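Local atomic coordinates of peptide amidase (Stenotrophomonas maltophilia, PDB entry 1M22), a protein that probably hydrolyses amide bonds as an amidase of the amidase signature family, using a serine nucleophile. Residues 438-449 / 460-470. Residues are numbered along the deposited sequence; the frame is centred on the assembly and turned at random.
Sequences AAAVAGYPSLTV and GLLFMGTAWSE
Ala439, in helix 436-442, sets its CB 3.6 Å from SD of Met464; CG of the methionine lies anti to the carbonyl carbon (chi1 -66°) and the chain runs on extended (chi2 -170°), which brings SD to the helix. A Schellman motif with Gly443 in positive phi then ends this helix. Next comes the ring of Tyr444, sandwiched between the chain of the other segment and its own helix end: the backbone N of Ala467 lies over the ring centre, 3.6 Å above its plane, and CB of Ala442 covers the opposite face. OH of Tyr444 and OG1 of Thr466 hydrogen-bond to the two carboxylate oxygens of Asp402, which ties the two segments to helix 383-407. Pro445 packs into the type II turn 466-469, with CD 3.2 Å from O of Thr466, the same oxygen that OG of Ser469 grips at 2.7 Å on a lone pair. O of Pro445 accepts a rather long bond from N of Gly465 (3.2 Å), extending the strand pairing by one step. Ser446, like Thr448, points toward helix 191-196, whereas Leu447 and Val449 face helix 470-484. Leu447 and Phe463 exchange two backbone bonds, and O of Leu447 also meets the phenylalanine ring at its edge, in plane. Val449 closes the series with a nearly straight bond from Leu461 N (175°). This is a regular antiparallel beta hairpin, strands 446-454 and 457-464, within the mixed eleven-stranded sheet of the amidase signature fold.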
loop_
_atom_site.group_PDB
_atom_site.type_symbol
_atom_site.label_atom_id
_atom_site.label_comp_id
_atom_site.label_asym_id
_atom_site.label_seq_id
_atom_site.Cartn_x
_atom_site.Cartn_y
_atom_site.Cartn_z
ATOM N N ALA A 438 11.561 8.356 -4.901
ATOM C CA ALA A 438 12.843 8.319 -4.208
ATOM C C ALA A 438 12.832 7.263 -3.105
ATOM O O ALA A 438 13.755 6.461 -2.992
ATOM C CB ALA A 438 13.167 9.689 -3.621
ATOM N N ALA A 439 11.784 7.261 -2.287
ATOM C CA ALA A 439 11.698 6.285 -1.209
ATOM C C ALA A 439 11.551 4.870 -1.762
ATOM O O ALA A 439 12.165 3.928 -1.260
ATOM C CB ALA A 439 10.525 6.618 -0.290
ATOM N N ALA A 440 10.738 4.719 -2.799
ATOM C CA ALA A 440 10.536 3.406 -3.395
ATOM C C ALA A 440 11.837 2.818 -3.946
ATOM O O ALA A 440 12.163 1.659 -3.691
ATOM C CB ALA A 440 9.485 3.492 -4.505
ATOM N N VAL A 441 12.580 3.625 -4.694
ATOM C CA VAL A 441 13.825 3.162 -5.295
ATOM C C VAL A 441 14.936 2.959 -4.262
ATOM O O VAL A 441 15.753 2.047 -4.390
ATOM C CB VAL A 441 14.266 4.142 -6.403
ATOM C CG1 VAL A 441 15.606 3.725 -6.990
ATOM C CG2 VAL A 441 13.197 4.173 -7.496
ATOM N N ALA A 442 14.960 3.796 -3.230
ATOM C CA ALA A 442 15.969 3.673 -2.181
ATOM C C ALA A 442 15.638 2.527 -1.232
ATOM O O ALA A 442 16.508 2.049 -0.507
ATOM C CB ALA A 442 16.059 4.972 -1.391
ATOM N N GLY A 443 14.379 2.088 -1.244
ATOM C CA GLY A 443 13.947 1.032 -0.342
ATOM C C GLY A 443 13.736 1.617 1.046
ATOM O O GLY A 443 13.792 0.901 2.050
ATOM N N TYR A 444 13.489 2.924 1.092
ATOM C CA TYR A 444 13.285 3.658 2.343
ATOM C C TYR A 444 11.802 3.834 2.655
ATOM O O TYR A 444 10.959 3.767 1.764
ATOM C CB TYR A 444 13.947 5.033 2.252
ATOM C CG TYR A 444 15.463 5.026 2.247
ATOM C CD1 TYR A 444 16.191 3.833 2.294
ATOM C CD2 TYR A 444 16.169 6.224 2.195
ATOM C CE1 TYR A 444 17.594 3.846 2.290
ATOM C CE2 TYR A 444 17.563 6.245 2.189
ATOM C CZ TYR A 444 18.263 5.056 2.237
ATOM O OH TYR A 444 19.641 5.089 2.244
ATOM N N PRO A 445 11.466 4.096 3.926
ATOM C CA PRO A 445 10.062 4.269 4.306
ATOM C C PRO A 445 9.403 5.578 3.879
ATOM O O PRO A 445 10.032 6.638 3.850
ATOM C CB PRO A 445 10.101 4.114 5.823
ATOM C CG PRO A 445 11.418 4.761 6.172
ATOM C CD PRO A 445 12.352 4.207 5.103
ATOM N N SER A 446 8.124 5.478 3.538
ATOM C CA SER A 446 7.325 6.631 3.149
ATOM C C SER A 446 5.936 6.435 3.747
ATOM O O SER A 446 5.502 5.305 3.967
ATOM C CB SER A 446 7.261 6.777 1.626
ATOM O OG SER A 446 6.669 5.653 1.011
ATOM N N LEU A 447 5.245 7.538 4.010
ATOM C CA LEU A 447 3.937 7.481 4.648
ATOM C C LEU A 447 3.121 8.694 4.236
ATOM O O LEU A 447 3.586 9.828 4.368
ATOM C CB LEU A 447 4.152 7.481 6.168
ATOM C CG LEU A 447 3.061 7.163 7.194
ATOM C CD1 LEU A 447 3.687 7.125 8.586
ATOM C CD2 LEU A 447 1.961 8.203 7.136
ATOM N N THR A 448 1.912 8.465 3.730
ATOM C CA THR A 448 1.054 9.572 3.332
ATOM C C THR A 448 -0.120 9.706 4.299
ATOM O O THR A 448 -0.691 8.709 4.736
ATOM C CB THR A 448 0.530 9.399 1.876
ATOM O OG1 THR A 448 -0.259 10.542 1.515
ATOM C CG2 THR A 448 -0.310 8.140 1.739
ATOM N N VAL A 449 -0.448 10.950 4.637
ATOM C CA VAL A 449 -1.550 11.277 5.543
ATOM C C VAL A 449 -2.462 12.290 4.853
ATOM O O VAL A 449 -1.987 13.238 4.235
ATOM C CB VAL A 449 -1.037 11.922 6.859
ATOM C CG1 VAL A 449 -2.210 12.213 7.794
ATOM C CG2 VAL A 449 -0.025 11.014 7.528
ATOM N N GLY A 460 -2.957 14.178 -0.304
ATOM C CA GLY A 460 -2.217 13.741 0.865
ATOM C C GLY A 460 -0.867 14.402 1.053
ATOM O O GLY A 460 -0.299 14.978 0.120
ATOM N N LEU A 461 -0.377 14.336 2.286
ATOM C CA LEU A 461 0.930 14.872 2.651
ATOM C C LEU A 461 1.857 13.669 2.827
ATOM O O LEU A 461 1.598 12.774 3.648
ATOM C CB LEU A 461 0.846 15.657 3.962
ATOM C CG LEU A 461 2.164 16.255 4.461
ATOM C CD1 LEU A 461 2.664 17.302 3.475
ATOM C CD2 LEU A 461 1.949 16.870 5.833
ATOM N N LEU A 462 2.930 13.650 2.047
ATOM C CA LEU A 462 3.896 12.560 2.074
ATOM C C LEU A 462 5.068 12.826 3.005
ATOM O O LEU A 462 5.613 13.930 3.027
ATOM C CB LEU A 462 4.441 12.330 0.665
ATOM C CG LEU A 462 5.492 11.234 0.493
ATOM C CD1 LEU A 462 4.828 9.875 0.569
ATOM C CD2 LEU A 462 6.190 11.408 -0.848
ATOM N N PHE A 463 5.436 11.806 3.775
ATOM C CA PHE A 463 6.586 11.862 4.678
ATOM C C PHE A 463 7.563 10.780 4.215
ATOM O O PHE A 463 7.162 9.641 3.970
ATOM C CB PHE A 463 6.208 11.537 6.130
ATOM C CG PHE A 463 5.361 12.577 6.810
ATOM C CD1 PHE A 463 4.008 12.692 6.514
ATOM C CD2 PHE A 463 5.907 13.415 7.781
ATOM C CE1 PHE A 463 3.207 13.624 7.177
ATOM C CE2 PHE A 463 5.115 14.348 8.449
ATOM C CZ PHE A 463 3.762 14.452 8.146
ATOM N N MET A 464 8.839 11.133 4.090
ATOM C CA MET A 464 9.868 10.166 3.698
ATOM C C MET A 464 11.049 10.285 4.655
ATOM O O MET A 464 11.391 11.384 5.097
ATOM C CB MET A 464 10.358 10.409 2.265
ATOM C CG MET A 464 9.313 10.175 1.176
ATOM S SD MET A 464 10.021 10.184 -0.498
ATOM C CE MET A 464 10.473 11.910 -0.660
ATOM N N GLY A 465 11.660 9.150 4.977
ATOM C CA GLY A 465 12.801 9.150 5.875
ATOM C C GLY A 465 13.847 8.153 5.421
ATOM O O GLY A 465 13.672 7.482 4.403
ATOM N N THR A 466 14.940 8.045 6.168
ATOM C CA THR A 466 15.984 7.102 5.799
ATOM C C THR A 466 15.591 5.694 6.255
ATOM O O THR A 466 14.585 5.505 6.940
ATOM C CB THR A 466 17.349 7.505 6.408
ATOM O OG1 THR A 466 18.386 6.722 5.805
ATOM C CG2 THR A 466 17.359 7.284 7.914
ATOM N N ALA A 467 16.383 4.702 5.866
ATOM C CA ALA A 467 16.096 3.325 6.229
ATOM C C ALA A 467 15.833 3.133 7.720
ATOM O O ALA A 467 16.532 3.696 8.567
ATOM C CB ALA A 467 17.245 2.420 5.786
ATOM N N TRP A 468 14.805 2.342 8.022
ATOM C CA TRP A 468 14.428 1.985 9.388
ATOM C C TRP A 468 13.904 3.117 10.267
ATOM O O TRP A 468 13.839 2.973 11.488
ATOM C CB TRP A 468 15.616 1.292 10.077
ATOM C CG TRP A 468 16.303 0.284 9.187
ATOM C CD1 TRP A 468 17.585 0.350 8.709
ATOM C CD2 TRP A 468 15.729 -0.904 8.625
ATOM N NE1 TRP A 468 17.839 -0.719 7.883
ATOM C CE2 TRP A 468 16.718 -1.505 7.813
ATOM C CE3 TRP A 468 14.473 -1.520 8.728
ATOM C CZ2 TRP A 468 16.491 -2.693 7.107
ATOM C CZ3 TRP A 468 14.248 -2.702 8.023
ATOM C CH2 TRP A 468 15.254 -3.273 7.224
ATOM N N SER A 469 13.500 4.228 9.655
ATOM C CA SER A 469 12.993 5.364 10.422
ATOM C C SER A 469 11.478 5.353 10.647
ATOM O O SER A 469 10.898 6.387 10.983
ATOM C CB SER A 469 13.398 6.682 9.745
ATOM O OG SER A 469 12.793 6.828 8.473
ATOM N N GLU A 470 10.839 4.196 10.485
ATOM C CA GLU A 470 9.392 4.107 10.688
ATOM C C GLU A 470 8.920 4.662 12.032
ATOM O O GLU A 470 7.911 5.356 12.089
ATOM C CB GLU A 470 8.898 2.662 10.556
ATOM C CG GLU A 470 8.973 2.081 9.152
ATOM C CD GLU A 470 10.342 1.537 8.809
ATOM O OE1 GLU A 470 11.228 1.493 9.693
ATOM O OE2 GLU A 470 10.522 1.136 7.648
#